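Local coordinates for protein D-ribose pyranase (Bacillus subtilis, PDB 1OGD) that probably catalyses the interconversion of the beta-pyran and beta-furan forms of D-ribose, which it binds as a homodecamer built from two pentamers, at residues 9-14 with 40-45; 23-28 with 103-108; 36-41 with 108-113; 66-71 with 94-99. One frame throughout, in Å; residues are numbered along the deposited sequence.

Interaction 1: 9-14 with 40-45; sequences SHLAKI and IDLSLK
Asp-41 OD2 is gripped twice by one neighbour: Ser-43 OG lies 2.6 Å from it, and Ser-43 N donates to the same OD2 at 3.0 Å, both from above the carboxylate plane. The backbone bond closes an Asx turn as the chain leaves strand 38-41. Ile-40, one residue earlier, points to the opposite side and meets helix 9-17. With CG1 anti to its carbonyl carbon (chi1 -59°) and the chain extended beyond, Ile-40 CD1 reaches Ile-14 CG1 tip to tip at 3.7 Å. Leu-11 crosses Ile-40 obliquely, its CD2 4.0 Å from Ile-40 CD1, and Ile-40 CG2 rests 3.8 Å from His-10 CB. Farther on, Leu-11 CD1 meets Leu-42 CD1 at 4.3 Å. His-10 CB makes the contact, while its ring carries NE2 to a hydrogen bond with the backbone N of Asp-41 of the second subunit. The helix is thus joined to the strand by hydrocarbon packing, with the polar groups turned to the loop and the subunit interface.

Interaction 2: 23-28 with 103-108; sequences KIVIAD and LLTKDA. With RIP (beta-D-ribopyranose), chain G.
Asp-28, beside strand 23-27, belongs to the ribose pocket, in a mixed sheet where all strands but 123-127 run the same way. The segment 103-108 belongs to the beta-alpha-beta crossover that carries the chain from strand 92-96 through helix 98-104 to strand 110-113. Asp-28 holds its CG in the crowded position between backbone N and carbonyl carbon (chi1 57°), and its carboxylate forks over two neighbouring sugar hydroxyls. O3 of beta-D-ribopyranose donates to Asp-28 OD1 at a very short 2.5 Å, while O2 of the sugar donates to OD2 at 2.7 Å. A bond from Gly-30 N to OD2 helps fix the carboxylate's rotation, and His-20 ND1 of the fourth subunit, the inferred proton donor, also bonds the sugar. Deeper in the fold, Val-25 points its CG2 at the connection: Ala-108 CB is pressed against it at 3.5 Å, tighter than usual carbon contact. Thr-105 CG2 meets the same methyl at 4.0 Å, the two side chains crossing at about a right angle; Thr-105 OG1 is hydrogen-bonded to Lys-102 O. The backbones come close as well, Ala-108 CA approaching Lys-23 O in a 3.4 Å CA-H...O contact. One water joins them, accepting from Lys-23 N at 2.9 Å and donating to Asp-107 O at 2.8 Å.

Interaction 3: 36-41 with 108-113; sequences GVLKID and AKAVIR
At the edge of the Arg-113 guanidinium, nearly in its plane, sits Asp-41 OD1, which accepts from NH1 at 2.8 Å in a salt bridge. The two planes stand 74° apart, so this is a single-oxygen grip and not a flat pairing. Both side chains run alongside each other with CG anti to the backbone N, and Arg-113 stays extended as far as NE. NH1 also bonds Leu-7 O of the second subunit and NH2 bonds Ala-29 O, so an alanine at Arg-113 would lose all three bonds and would probably loosen both this strand end and the subunit contact. Lys-39 lies parallel to the arginine, its CE 3.9 Å from Arg-113 CD; its NZ pairs with Asp-17 of the fourth subunit, which probably eases the nearby like charge. Beneath these side chains, Val-111 N donates to Leu-38 O and Arg-113 N to Ile-40 O, while Ile-40 N bonds Val-111 O at 2.9 Å, almost straight (176°). Before the ladder, Val-37 crosses Val-111 at about a right angle, its CG1 3.7 Å from Val-111 CG2. Such staggered bonding is that of a parallel strand pair, with strand 38-41 at one edge of the chain's mixed sheet.

Interaction 4: 66-71 with 94-99; sequences KVIAAA and EYLSHE. With RIP (beta-D-ribopyranose), chain G.
Glu-94 leaves its strand with CG anti to the backbone N (chi1 175°) and runs out extended. Its CB lies 3.8 Å from Lys-66 CE; CD comes within reach of the ammonium group; and OE1 at the tip is bonded to Lys-66 NZ at 2.9 Å. NZ meets OE1 from well above the carboxylate plane, 53° out of it, as the extended lysine crosses obliquely. Ile-68 lies alongside, its CD1 4.0 Å from OE1, and its CG2 touches Leu-96 CD1. An alanine at Glu-94 would remove the carboxylate that Lys-66 NZ bonds, and would probably leave the lysine's extended chain less firmly placed. Below, the backbones zip together: Glu-94 N donates to Val-67 O, Ala-69 N to Glu-94 O, Leu-96 N to Ala-69 O, and Ala-71 N to Leu-96 O at a close 2.6 Å. Ser-97 then takes the N-cap position, and His-98 opens the helix. Ala-70 CB meets the edge of the His-98 ring, 4.1 Å from ND1, while Tyr-120 packs edge-to-face with it. NE2 shares a 2.8 Å hydrogen bond with O1 of beta-D-ribopyranose. This is an alpha/beta arrangement: a parallel strand pair with a ligand-binding histidine in the helix just after strand 92-96.

In the fold
All four contacts hang on one sheet. Interactions 1 and 3 share Ile-40 and Asp-41, their centres about 9 Å apart, and Leu-42 N probably bonds Arg-113 O at 2.9 Å where they meet. Interactions 2 and 3, sharing Ala-108, are stitched by the neighbouring strands 23-27 and 110-113, with Val-25 O 2.6 Å from Ile-112 N. Interaction 4 lies on the other side of the chain's centre from interaction 1, their centres about 23 Å apart, yet it touches interaction 2 through helix 98-104, Leu-104 CD2 being 3.5 Å from Leu-96 CD1. Interactions 2 and 4 converge on the same ribose, the nearest side-chain atoms of Asp-28 and His-98 lying about 6 Å apart.

Interaction 1: 9-14 with 40-45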
loop_
_atom_site.group_PDB
_atom_site.type_symbol
_atom_site.label_atom_id
_atom_site.label_comp_id
_atom_site.label_asym_id
_atom_site.label_seq_id
_atom_site.Cartn_x
_atom_site.Cartn_y
_atom_site.Cartn_z
ATOM N N SER A 9 -13.066 -15.021 -13.825
ATOM C CA SER A 9 -12.085 -15.070 -12.750
ATOM C C SER A 9 -12.421 -14.126 -11.602
ATOM O O SER A 9 -12.269 -14.495 -10.439
ATOM C CB SER A 9 -10.688 -14.772 -13.300
ATOM O OG SER A 9 -10.614 -13.478 -13.864
ATOM N N HIS A 10 -12.884 -12.919 -11.917
ATOM C CA HIS A 10 -13.240 -11.959 -10.872
ATOM C C HIS A 10 -14.402 -12.484 -10.033
ATOM O O HIS A 10 -14.374 -12.415 -8.803
ATOM C CB HIS A 10 -13.652 -10.604 -11.465
ATOM C CG HIS A 10 -12.648 -10.016 -12.409
ATOM N ND1 HIS A 10 -11.316 -9.864 -12.087
ATOM C CD2 HIS A 10 -12.791 -9.525 -13.663
ATOM C CE1 HIS A 10 -10.681 -9.308 -13.105
ATOM N NE2 HIS A 10 -11.554 -9.092 -14.073
ATOM N N LEU A 11 -15.432 -12.995 -10.703
ATOM C CA LEU A 11 -16.596 -13.516 -9.996
ATOM C C LEU A 11 -16.259 -14.747 -9.168
ATOM O O LEU A 11 -16.753 -14.903 -8.056
ATOM C CB LEU A 11 -17.721 -13.850 -10.983
ATOM C CG LEU A 11 -18.397 -12.661 -11.674
ATOM C CD1 LEU A 11 -19.545 -13.157 -12.547
ATOM C CD2 LEU A 11 -18.920 -11.695 -10.632
ATOM N N ALA A 12 -15.418 -15.621 -9.712
ATOM C CA ALA A 12 -15.032 -16.836 -9.002
ATOM C C ALA A 12 -14.441 -16.484 -7.634
ATOM O O ALA A 12 -14.727 -17.142 -6.633
ATOM C CB ALA A 12 -14.009 -17.619 -9.829
ATOM N N LYS A 13 -13.626 -15.434 -7.591
ATOM C CA LYS A 13 -13.002 -15.025 -6.332
ATOM C C LYS A 13 -14.033 -14.549 -5.322
ATOM O O LYS A 13 -13.890 -14.797 -4.126
ATOM C CB LYS A 13 -11.956 -13.946 -6.592
ATOM C CG LYS A 13 -10.825 -14.432 -7.485
ATOM C CD LYS A 13 -9.865 -13.307 -7.848
ATOM C CE LYS A 13 -8.753 -13.828 -8.724
ATOM N NZ LYS A 13 -7.895 -12.736 -9.231
ATOM N N ILE A 14 -15.074 -13.876 -5.805
ATOM C CA ILE A 14 -16.141 -13.396 -4.934
ATOM C C ILE A 14 -16.976 -14.573 -4.416
ATOM O O ILE A 14 -17.271 -14.660 -3.222
ATOM C CB ILE A 14 -17.090 -12.402 -5.675
ATOM C CG1 ILE A 14 -16.330 -11.128 -6.059
ATOM C CG2 ILE A 14 -18.270 -12.031 -4.779
ATOM C CD1 ILE A 14 -15.716 -10.411 -4.869
ATOM N N ILE A 40 -17.425 -4.997 -10.281
ATOM C CA ILE A 40 -16.950 -5.847 -11.359
ATOM C C ILE A 40 -17.842 -5.531 -12.552
ATOM O O ILE A 40 -19.020 -5.887 -12.572
ATOM C CB ILE A 40 -17.056 -7.326 -10.970
ATOM C CG1 ILE A 40 -16.225 -7.582 -9.708
ATOM C CG2 ILE A 40 -16.559 -8.197 -12.106
ATOM C CD1 ILE A 40 -16.366 -8.984 -9.120
ATOM N N ASP A 41 -17.272 -4.852 -13.539
ATOM C CA ASP A 41 -18.017 -4.424 -14.716
ATOM C C ASP A 41 -17.861 -5.391 -15.892
ATOM O O ASP A 41 -16.782 -5.514 -16.471
ATOM C CB ASP A 41 -17.546 -3.019 -15.098
ATOM C CG ASP A 41 -18.464 -2.331 -16.086
ATOM O OD1 ASP A 41 -18.254 -1.119 -16.312
ATOM O OD2 ASP A 41 -19.379 -2.986 -16.640
ATOM N N LEU A 42 -18.952 -6.071 -16.240
ATOM C CA LEU A 42 -18.948 -7.039 -17.333
ATOM C C LEU A 42 -19.504 -6.459 -18.622
ATOM O O LEU A 42 -19.447 -7.107 -19.668
ATOM C CB LEU A 42 -19.783 -8.273 -16.956
ATOM C CG LEU A 42 -19.387 -9.063 -15.702
ATOM C CD1 LEU A 42 -20.438 -10.133 -15.419
ATOM C CD2 LEU A 42 -18.012 -9.691 -15.903
ATOM N N SER A 43 -20.036 -5.243 -18.551
ATOM C CA SER A 43 -20.628 -4.610 -19.721
ATOM C C SER A 43 -19.671 -4.466 -20.894
ATOM O O SER A 43 -18.467 -4.249 -20.722
ATOM C CB SER A 43 -21.199 -3.231 -19.356
ATOM O OG SER A 43 -20.167 -2.302 -19.072
ATOM N N LEU A 44 -20.219 -4.589 -22.097
ATOM C CA LEU A 44 -19.432 -4.456 -23.313
ATOM C C LEU A 44 -20.071 -3.365 -24.167
ATOM O O LEU A 44 -19.384 -2.526 -24.752
ATOM C CB LEU A 44 -19.408 -5.790 -24.073
ATOM C CG LEU A 44 -18.462 -5.921 -25.271
ATOM C CD1 LEU A 44 -17.047 -5.545 -24.861
ATOM C CD2 LEU A 44 -18.499 -7.352 -25.792
ATOM N N LYS A 45 -21.398 -3.383 -24.218
ATOM C CA LYS A 45 -22.170 -2.413 -24.985
ATOM C C LYS A 45 -23.595 -2.477 -24.453
ATOM O O LYS A 45 -23.953 -3.407 -23.736
ATOM C CB LYS A 45 -22.152 -2.784 -26.471
ATOM C CG LYS A 45 -22.797 -4.135 -26.760
ATOM C CD LYS A 45 -22.511 -4.622 -28.172
ATOM C CE LYS A 45 -23.170 -3.753 -29.228
ATOM N NZ LYS A 45 -22.882 -4.283 -30.598
#

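Interaction 2: 23-28 with 103-108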
loop_
_atom_site.group_PDB
_atom_site.type_symbol
_atom_site.label_atom_id
_atom_site.label_comp_id
_atom_site.label_asym_id
_atom_site.label_seq_id
_atom_site.Cartn_x
_atom_site.Cartn_y
_atom_site.Cartn_z
ATOM N N LYS A 23 -24.133 -10.998 0.606
ATOM C CA LYS A 23 -24.889 -10.507 -0.538
ATOM C C LYS A 23 -24.042 -9.963 -1.677
ATOM O O LYS A 23 -22.972 -9.387 -1.459
ATOM C CB LYS A 23 -25.838 -9.397 -0.078
ATOM C CG LYS A 23 -26.735 -9.781 1.089
ATOM C CD LYS A 23 -27.423 -8.560 1.670
ATOM C CE LYS A 23 -28.308 -8.919 2.858
ATOM N NZ LYS A 23 -27.565 -9.626 3.949
ATOM N N ILE A 24 -24.521 -10.171 -2.900
ATOM C CA ILE A 24 -23.861 -9.632 -4.076
ATOM C C ILE A 24 -24.981 -8.944 -4.845
ATOM O O ILE A 24 -26.153 -9.286 -4.680
ATOM C CB ILE A 24 -23.195 -10.710 -4.972
ATOM C CG1 ILE A 24 -24.241 -11.656 -5.548
ATOM C CG2 ILE A 24 -22.141 -11.472 -4.181
ATOM C CD1 ILE A 24 -23.657 -12.611 -6.570
ATOM N N VAL A 25 -24.627 -7.972 -5.675
ATOM C CA VAL A 25 -25.623 -7.235 -6.431
ATOM C C VAL A 25 -25.402 -7.371 -7.930
ATOM O O VAL A 25 -24.265 -7.350 -8.397
ATOM C CB VAL A 25 -25.576 -5.723 -6.062
ATOM C CG1 VAL A 25 -26.656 -4.952 -6.824
ATOM C CG2 VAL A 25 -25.754 -5.547 -4.560
ATOM N N ILE A 26 -26.489 -7.546 -8.676
ATOM C CA ILE A 26 -26.417 -7.610 -10.131
ATOM C C ILE A 26 -27.101 -6.308 -10.498
ATOM O O ILE A 26 -28.231 -6.060 -10.082
ATOM C CB ILE A 26 -27.207 -8.794 -10.712
ATOM C CG1 ILE A 26 -26.597 -10.112 -10.227
ATOM C CG2 ILE A 26 -27.147 -8.747 -12.234
ATOM C CD1 ILE A 26 -27.424 -11.340 -10.575
ATOM N N ALA A 27 -26.426 -5.467 -11.268
ATOM C CA ALA A 27 -26.994 -4.167 -11.586
ATOM C C ALA A 27 -27.076 -3.819 -13.052
ATOM O O ALA A 27 -26.370 -4.394 -13.879
ATOM C CB ALA A 27 -26.189 -3.085 -10.863
ATOM N N ASP A 28 -27.955 -2.869 -13.369
ATOM C CA ASP A 28 -28.065 -2.388 -14.736
ATOM C C ASP A 28 -26.951 -1.352 -14.873
ATOM O O ASP A 28 -26.238 -1.079 -13.901
ATOM C CB ASP A 28 -29.457 -1.787 -15.015
ATOM C CG ASP A 28 -29.831 -0.643 -14.073
ATOM O OD1 ASP A 28 -30.999 -0.633 -13.625
ATOM O OD2 ASP A 28 -28.992 0.245 -13.797
ATOM N N LEU A 103 -29.719 1.440 -0.161
ATOM C CA LEU A 103 -29.109 1.416 1.163
ATOM C C LEU A 103 -28.525 0.037 1.453
ATOM O O LEU A 103 -27.445 -0.085 2.033
ATOM C CB LEU A 103 -30.138 1.763 2.236
ATOM C CG LEU A 103 -30.684 3.191 2.231
ATOM C CD1 LEU A 103 -31.707 3.344 3.356
ATOM C CD2 LEU A 103 -29.537 4.186 2.399
ATOM N N LEU A 104 -29.248 -1.001 1.046
ATOM C CA LEU A 104 -28.800 -2.371 1.261
ATOM C C LEU A 104 -27.548 -2.725 0.468
ATOM O O LEU A 104 -26.769 -3.569 0.897
ATOM C CB LEU A 104 -29.915 -3.362 0.911
ATOM C CG LEU A 104 -30.973 -3.647 1.979
ATOM C CD1 LEU A 104 -31.591 -2.343 2.475
ATOM C CD2 LEU A 104 -32.038 -4.565 1.395
ATOM N N THR A 105 -27.347 -2.085 -0.681
ATOM C CA THR A 105 -26.178 -2.386 -1.499
ATOM C C THR A 105 -24.861 -2.003 -0.827
ATOM O O THR A 105 -23.795 -2.449 -1.244
ATOM C CB THR A 105 -26.240 -1.683 -2.880
ATOM O OG1 THR A 105 -26.160 -0.261 -2.708
ATOM C CG2 THR A 105 -27.531 -2.046 -3.604
ATOM N N LYS A 106 -24.930 -1.176 0.209
ATOM C CA LYS A 106 -23.722 -0.757 0.915
ATOM C C LYS A 106 -23.111 -1.941 1.669
ATOM O O LYS A 106 -21.940 -1.915 2.041
ATOM C CB LYS A 106 -24.054 0.378 1.892
ATOM C CG LYS A 106 -24.656 1.605 1.216
ATOM C CD LYS A 106 -25.101 2.667 2.214
ATOM C CE LYS A 106 -23.933 3.220 3.016
ATOM N NZ LYS A 106 -24.388 4.273 3.964
ATOM N N ASP A 107 -23.913 -2.981 1.878
ATOM C CA ASP A 107 -23.466 -4.179 2.586
ATOM C C ASP A 107 -23.039 -5.307 1.656
ATOM O O ASP A 107 -22.544 -6.338 2.110
ATOM C CB ASP A 107 -24.571 -4.693 3.511
ATOM C CG ASP A 107 -24.760 -3.820 4.726
ATOM O OD1 ASP A 107 -23.754 -3.568 5.426
ATOM O OD2 ASP A 107 -25.903 -3.387 4.987
ATOM N N ALA A 108 -23.230 -5.110 0.358
ATOM C CA ALA A 108 -22.872 -6.117 -0.634
ATOM C C ALA A 108 -21.367 -6.346 -0.711
ATOM O O ALA A 108 -20.578 -5.426 -0.497
ATOM C CB ALA A 108 -23.393 -5.699 -1.998
HETATM C C1 RIP G . -30.388 3.893 -11.189
HETATM C C2 RIP G . -30.645 2.549 -11.823
HETATM C C3 RIP G . -32.138 2.260 -11.812
HETATM C C4 RIP G . -32.985 3.355 -12.448
HETATM C C5 RIP G . -32.650 4.665 -11.743
HETATM O O1 RIP G . -30.630 3.862 -9.797
HETATM O O2 RIP G . -30.141 2.593 -13.141
HETATM O O3 RIP G . -32.400 1.022 -12.422
HETATM O O4 RIP G . -32.688 3.501 -13.823
HETATM O O5 RIP G . -31.233 4.942 -11.733
HETATM O O HOH W 1 -22.807 -9.134 2.414
#

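Interaction 3: 36-41 with 108-113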
loop_
_atom_site.group_PDB
_atom_site.type_symbol
_atom_site.label_atom_id
_atom_site.label_comp_id
_atom_site.label_asym_id
_atom_site.label_seq_id
_atom_site.Cartn_x
_atom_site.Cartn_y
_atom_site.Cartn_z
ATOM N N GLY A 36 -16.358 1.961 -1.356
ATOM C CA GLY A 36 -15.886 0.799 -0.621
ATOM C C GLY A 36 -16.383 -0.554 -1.111
ATOM O O GLY A 36 -15.840 -1.587 -0.721
ATOM N N VAL A 37 -17.409 -0.568 -1.955
ATOM C CA VAL A 37 -17.926 -1.832 -2.465
ATOM C C VAL A 37 -17.254 -2.175 -3.786
ATOM O O VAL A 37 -17.185 -1.342 -4.689
ATOM C CB VAL A 37 -19.464 -1.778 -2.666
ATOM C CG1 VAL A 37 -19.963 -3.090 -3.265
ATOM C CG2 VAL A 37 -20.147 -1.524 -1.332
ATOM N N LEU A 38 -16.750 -3.402 -3.887
ATOM C CA LEU A 38 -16.077 -3.855 -5.094
ATOM C C LEU A 38 -17.007 -3.843 -6.300
ATOM O O LEU A 38 -18.141 -4.326 -6.239
ATOM C CB LEU A 38 -15.533 -5.270 -4.897
ATOM C CG LEU A 38 -14.873 -5.905 -6.124
ATOM C CD1 LEU A 38 -13.600 -5.136 -6.493
ATOM C CD2 LEU A 38 -14.549 -7.369 -5.824
ATOM N N LYS A 39 -16.506 -3.309 -7.405
ATOM C CA LYS A 39 -17.275 -3.226 -8.633
ATOM C C LYS A 39 -16.647 -4.068 -9.738
ATOM O O LYS A 39 -15.486 -3.888 -10.095
ATOM C CB LYS A 39 -17.361 -1.765 -9.073
ATOM C CG LYS A 39 -18.128 -1.510 -10.356
ATOM C CD LYS A 39 -18.047 -0.031 -10.664
ATOM C CE LYS A 39 -18.803 0.351 -11.903
ATOM N NZ LYS A 39 -18.670 1.815 -12.099
ATOM N N ILE A 40 -17.425 -4.997 -10.281
ATOM C CA ILE A 40 -16.950 -5.847 -11.359
ATOM C C ILE A 40 -17.842 -5.531 -12.552
ATOM O O ILE A 40 -19.020 -5.887 -12.572
ATOM C CB ILE A 40 -17.056 -7.326 -10.970
ATOM C CG1 ILE A 40 -16.225 -7.582 -9.708
ATOM C CG2 ILE A 40 -16.559 -8.197 -12.106
ATOM C CD1 ILE A 40 -16.366 -8.984 -9.120
ATOM N N ASP A 41 -17.272 -4.852 -13.539
ATOM C CA ASP A 41 -18.017 -4.424 -14.716
ATOM C C ASP A 41 -17.861 -5.391 -15.892
ATOM O O ASP A 41 -16.782 -5.514 -16.471
ATOM C CB ASP A 41 -17.546 -3.019 -15.098
ATOM C CG ASP A 41 -18.464 -2.331 -16.086
ATOM O OD1 ASP A 41 -18.254 -1.119 -16.312
ATOM O OD2 ASP A 41 -19.379 -2.986 -16.640
ATOM N N ALA A 108 -23.230 -5.110 0.358
ATOM C CA ALA A 108 -22.872 -6.117 -0.634
ATOM C C ALA A 108 -21.367 -6.346 -0.711
ATOM O O ALA A 108 -20.578 -5.426 -0.497
ATOM C CB ALA A 108 -23.393 -5.699 -1.998
ATOM N N LYS A 109 -20.976 -7.579 -1.025
ATOM C CA LYS A 109 -19.569 -7.922 -1.150
ATOM C C LYS A 109 -19.080 -7.423 -2.501
ATOM O O LYS A 109 -17.887 -7.240 -2.716
ATOM C CB LYS A 109 -19.374 -9.441 -1.062
ATOM C CG LYS A 109 -19.798 -10.050 0.261
ATOM C CD LYS A 109 -18.957 -9.507 1.405
ATOM C CE LYS A 109 -19.462 -9.995 2.753
ATOM N NZ LYS A 109 -18.652 -9.431 3.874
ATOM N N ALA A 110 -20.013 -7.193 -3.414
ATOM C CA ALA A 110 -19.657 -6.725 -4.743
ATOM C C ALA A 110 -20.893 -6.363 -5.544
ATOM O O ALA A 110 -22.006 -6.816 -5.247
ATOM C CB ALA A 110 -18.871 -7.809 -5.487
ATOM N N VAL A 111 -20.682 -5.536 -6.559
ATOM C CA VAL A 111 -21.748 -5.129 -7.454
ATOM C C VAL A 111 -21.275 -5.554 -8.828
ATOM O O VAL A 111 -20.161 -5.230 -9.238
ATOM C CB VAL A 111 -21.973 -3.598 -7.438
ATOM C CG1 VAL A 111 -23.009 -3.210 -8.495
ATOM C CG2 VAL A 111 -22.449 -3.158 -6.061
ATOM N N ILE A 112 -22.113 -6.315 -9.527
ATOM C CA ILE A 112 -21.780 -6.773 -10.863
ATOM C C ILE A 112 -22.573 -5.917 -11.841
ATOM O O ILE A 112 -23.804 -5.956 -11.874
ATOM C CB ILE A 112 -22.132 -8.261 -11.026
ATOM C CG1 ILE A 112 -21.458 -9.060 -9.906
ATOM C CG2 ILE A 112 -21.661 -8.759 -12.368
ATOM C CD1 ILE A 112 -21.987 -10.461 -9.727
ATOM N N ARG A 113 -21.858 -5.123 -12.627
ATOM C CA ARG A 113 -22.492 -4.235 -13.582
ATOM C C ARG A 113 -22.678 -4.917 -14.933
ATOM O O ARG A 113 -21.715 -5.383 -15.535
ATOM C CB ARG A 113 -21.648 -2.965 -13.752
ATOM C CG ARG A 113 -22.280 -1.904 -14.637
ATOM C CD ARG A 113 -21.428 -0.638 -14.652
ATOM N NE ARG A 113 -22.056 0.446 -15.398
ATOM C CZ ARG A 113 -21.550 0.994 -16.499
ATOM N NH1 ARG A 113 -20.399 0.566 -17.002
ATOM N NH2 ARG A 113 -22.197 1.981 -17.101
#

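Interaction 4: 66-71 with 94-99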
loop_
_atom_site.group_PDB
_atom_site.type_symbol
_atom_site.label_atom_id
_atom_site.label_comp_id
_atom_site.label_asym_id
_atom_site.label_seq_id
_atom_site.Cartn_x
_atom_site.Cartn_y
_atom_site.Cartn_z
ATOM N N LYS A 66 -32.424 -16.066 -0.835
ATOM C CA LYS A 66 -33.346 -14.936 -0.866
ATOM C C LYS A 66 -32.914 -13.911 -1.906
ATOM O O LYS A 66 -31.723 -13.631 -2.059
ATOM C CB LYS A 66 -33.412 -14.279 0.512
ATOM C CG LYS A 66 -34.366 -13.104 0.612
ATOM C CD LYS A 66 -34.320 -12.509 2.010
ATOM C CE LYS A 66 -35.250 -11.319 2.147
ATOM N NZ LYS A 66 -35.172 -10.712 3.507
ATOM N N VAL A 67 -33.890 -13.363 -2.622
ATOM C CA VAL A 67 -33.630 -12.366 -3.650
ATOM C C VAL A 67 -34.316 -11.073 -3.235
ATOM O O VAL A 67 -35.400 -11.098 -2.649
ATOM C CB VAL A 67 -34.188 -12.807 -5.018
ATOM C CG1 VAL A 67 -33.763 -11.822 -6.094
ATOM C CG2 VAL A 67 -33.702 -14.214 -5.357
ATOM N N ILE A 68 -33.680 -9.944 -3.531
ATOM C CA ILE A 68 -34.239 -8.646 -3.180
ATOM C C ILE A 68 -34.190 -7.729 -4.393
ATOM O O ILE A 68 -33.142 -7.562 -5.014
ATOM C CB ILE A 68 -33.453 -7.998 -2.019
ATOM C CG1 ILE A 68 -33.429 -8.948 -0.823
ATOM C CG2 ILE A 68 -34.094 -6.677 -1.618
ATOM C CD1 ILE A 68 -32.557 -8.483 0.320
ATOM N N ALA A 69 -35.337 -7.155 -4.738
ATOM C CA ALA A 69 -35.433 -6.246 -5.873
ATOM C C ALA A 69 -36.273 -5.043 -5.461
ATOM O O ALA A 69 -36.892 -5.048 -4.401
ATOM C CB ALA A 69 -36.071 -6.955 -7.062
ATOM N N ALA A 70 -36.285 -4.007 -6.289
ATOM C CA ALA A 70 -37.067 -2.816 -5.986
ATOM C C ALA A 70 -38.485 -3.001 -6.522
ATOM O O ALA A 70 -38.674 -3.508 -7.628
ATOM C CB ALA A 70 -36.421 -1.583 -6.617
ATOM N N ALA A 71 -39.474 -2.595 -5.732
ATOM C CA ALA A 71 -40.873 -2.716 -6.133
ATOM C C ALA A 71 -41.083 -2.095 -7.514
ATOM O O ALA A 71 -41.809 -2.637 -8.350
ATOM C CB ALA A 71 -41.772 -2.029 -5.107
ATOM N N GLU A 94 -38.175 -10.677 -2.002
ATOM C CA GLU A 94 -38.632 -9.519 -1.250
ATOM C C GLU A 94 -38.475 -8.233 -2.065
ATOM O O GLU A 94 -37.458 -8.028 -2.733
ATOM C CB GLU A 94 -37.850 -9.421 0.062
ATOM C CG GLU A 94 -38.152 -8.185 0.885
ATOM C CD GLU A 94 -37.380 -8.155 2.193
ATOM O OE1 GLU A 94 -36.154 -8.389 2.165
ATOM O OE2 GLU A 94 -37.994 -7.890 3.247
ATOM N N TYR A 95 -39.495 -7.379 -2.017
ATOM C CA TYR A 95 -39.474 -6.112 -2.737
ATOM C C TYR A 95 -39.424 -4.934 -1.782
ATOM O O TYR A 95 -40.102 -4.923 -0.755
ATOM C CB TYR A 95 -40.706 -5.968 -3.630
ATOM C CG TYR A 95 -40.744 -6.941 -4.776
ATOM C CD1 TYR A 95 -41.251 -8.228 -4.607
ATOM C CD2 TYR A 95 -40.250 -6.585 -6.025
ATOM C CE1 TYR A 95 -41.263 -9.138 -5.661
ATOM C CE2 TYR A 95 -40.255 -7.483 -7.083
ATOM C CZ TYR A 95 -40.762 -8.758 -6.895
ATOM O OH TYR A 95 -40.762 -9.649 -7.944
ATOM N N LEU A 96 -38.615 -3.942 -2.132
ATOM C CA LEU A 96 -38.465 -2.743 -1.323
ATOM C C LEU A 96 -38.470 -1.559 -2.268
ATOM O O LEU A 96 -38.384 -1.730 -3.482
ATOM C CB LEU A 96 -37.133 -2.768 -0.573
ATOM C CG LEU A 96 -36.812 -3.986 0.287
ATOM C CD1 LEU A 96 -35.402 -3.845 0.830
ATOM C CD2 LEU A 96 -37.815 -4.103 1.419
ATOM N N SER A 97 -38.576 -0.359 -1.718
ATOM C CA SER A 97 -38.549 0.830 -2.552
ATOM C C SER A 97 -37.120 0.910 -3.073
ATOM O O SER A 97 -36.203 0.367 -2.456
ATOM C CB SER A 97 -38.878 2.075 -1.723
ATOM O OG SER A 97 -37.909 2.283 -0.709
ATOM N N HIS A 98 -36.929 1.572 -4.206
ATOM C CA HIS A 98 -35.597 1.699 -4.782
ATOM C C HIS A 98 -34.624 2.358 -3.807
ATOM O O HIS A 98 -33.438 2.028 -3.788
ATOM C CB HIS A 98 -35.653 2.511 -6.074
ATOM C CG HIS A 98 -34.348 2.562 -6.804
ATOM N ND1 HIS A 98 -33.769 1.445 -7.369
ATOM C CD2 HIS A 98 -33.504 3.590 -7.052
ATOM C CE1 HIS A 98 -32.624 1.785 -7.934
ATOM N NE2 HIS A 98 -32.439 3.080 -7.756
ATOM N N GLU A 99 -35.124 3.284 -2.997
ATOM C CA GLU A 99 -34.280 3.978 -2.029
ATOM C C GLU A 99 -33.739 3.034 -0.964
ATOM O O GLU A 99 -32.553 3.074 -0.640
ATOM C CB GLU A 99 -35.051 5.122 -1.366
ATOM C CG GLU A 99 -35.383 6.262 -2.312
ATOM C CD GLU A 99 -34.151 6.806 -3.015
ATOM O OE1 GLU A 99 -33.201 7.230 -2.319
ATOM O OE2 GLU A 99 -34.131 6.811 -4.266
HETATM C C1 RIP G . -30.388 3.893 -11.189
HETATM C C2 RIP G . -30.645 2.549 -11.823
HETATM C C3 RIP G . -32.138 2.260 -11.812
HETATM C C4 RIP G . -32.985 3.355 -12.448
HETATM C C5 RIP G . -32.650 4.665 -11.743
HETATM O O1 RIP G . -30.630 3.862 -9.797
HETATM O O2 RIP G . -30.141 2.593 -13.141
HETATM O O3 RIP G . -32.400 1.022 -12.422
HETATM O O4 RIP G . -32.688 3.501 -13.823
HETATM O O5 RIP G . -31.233 4.942 -11.733
#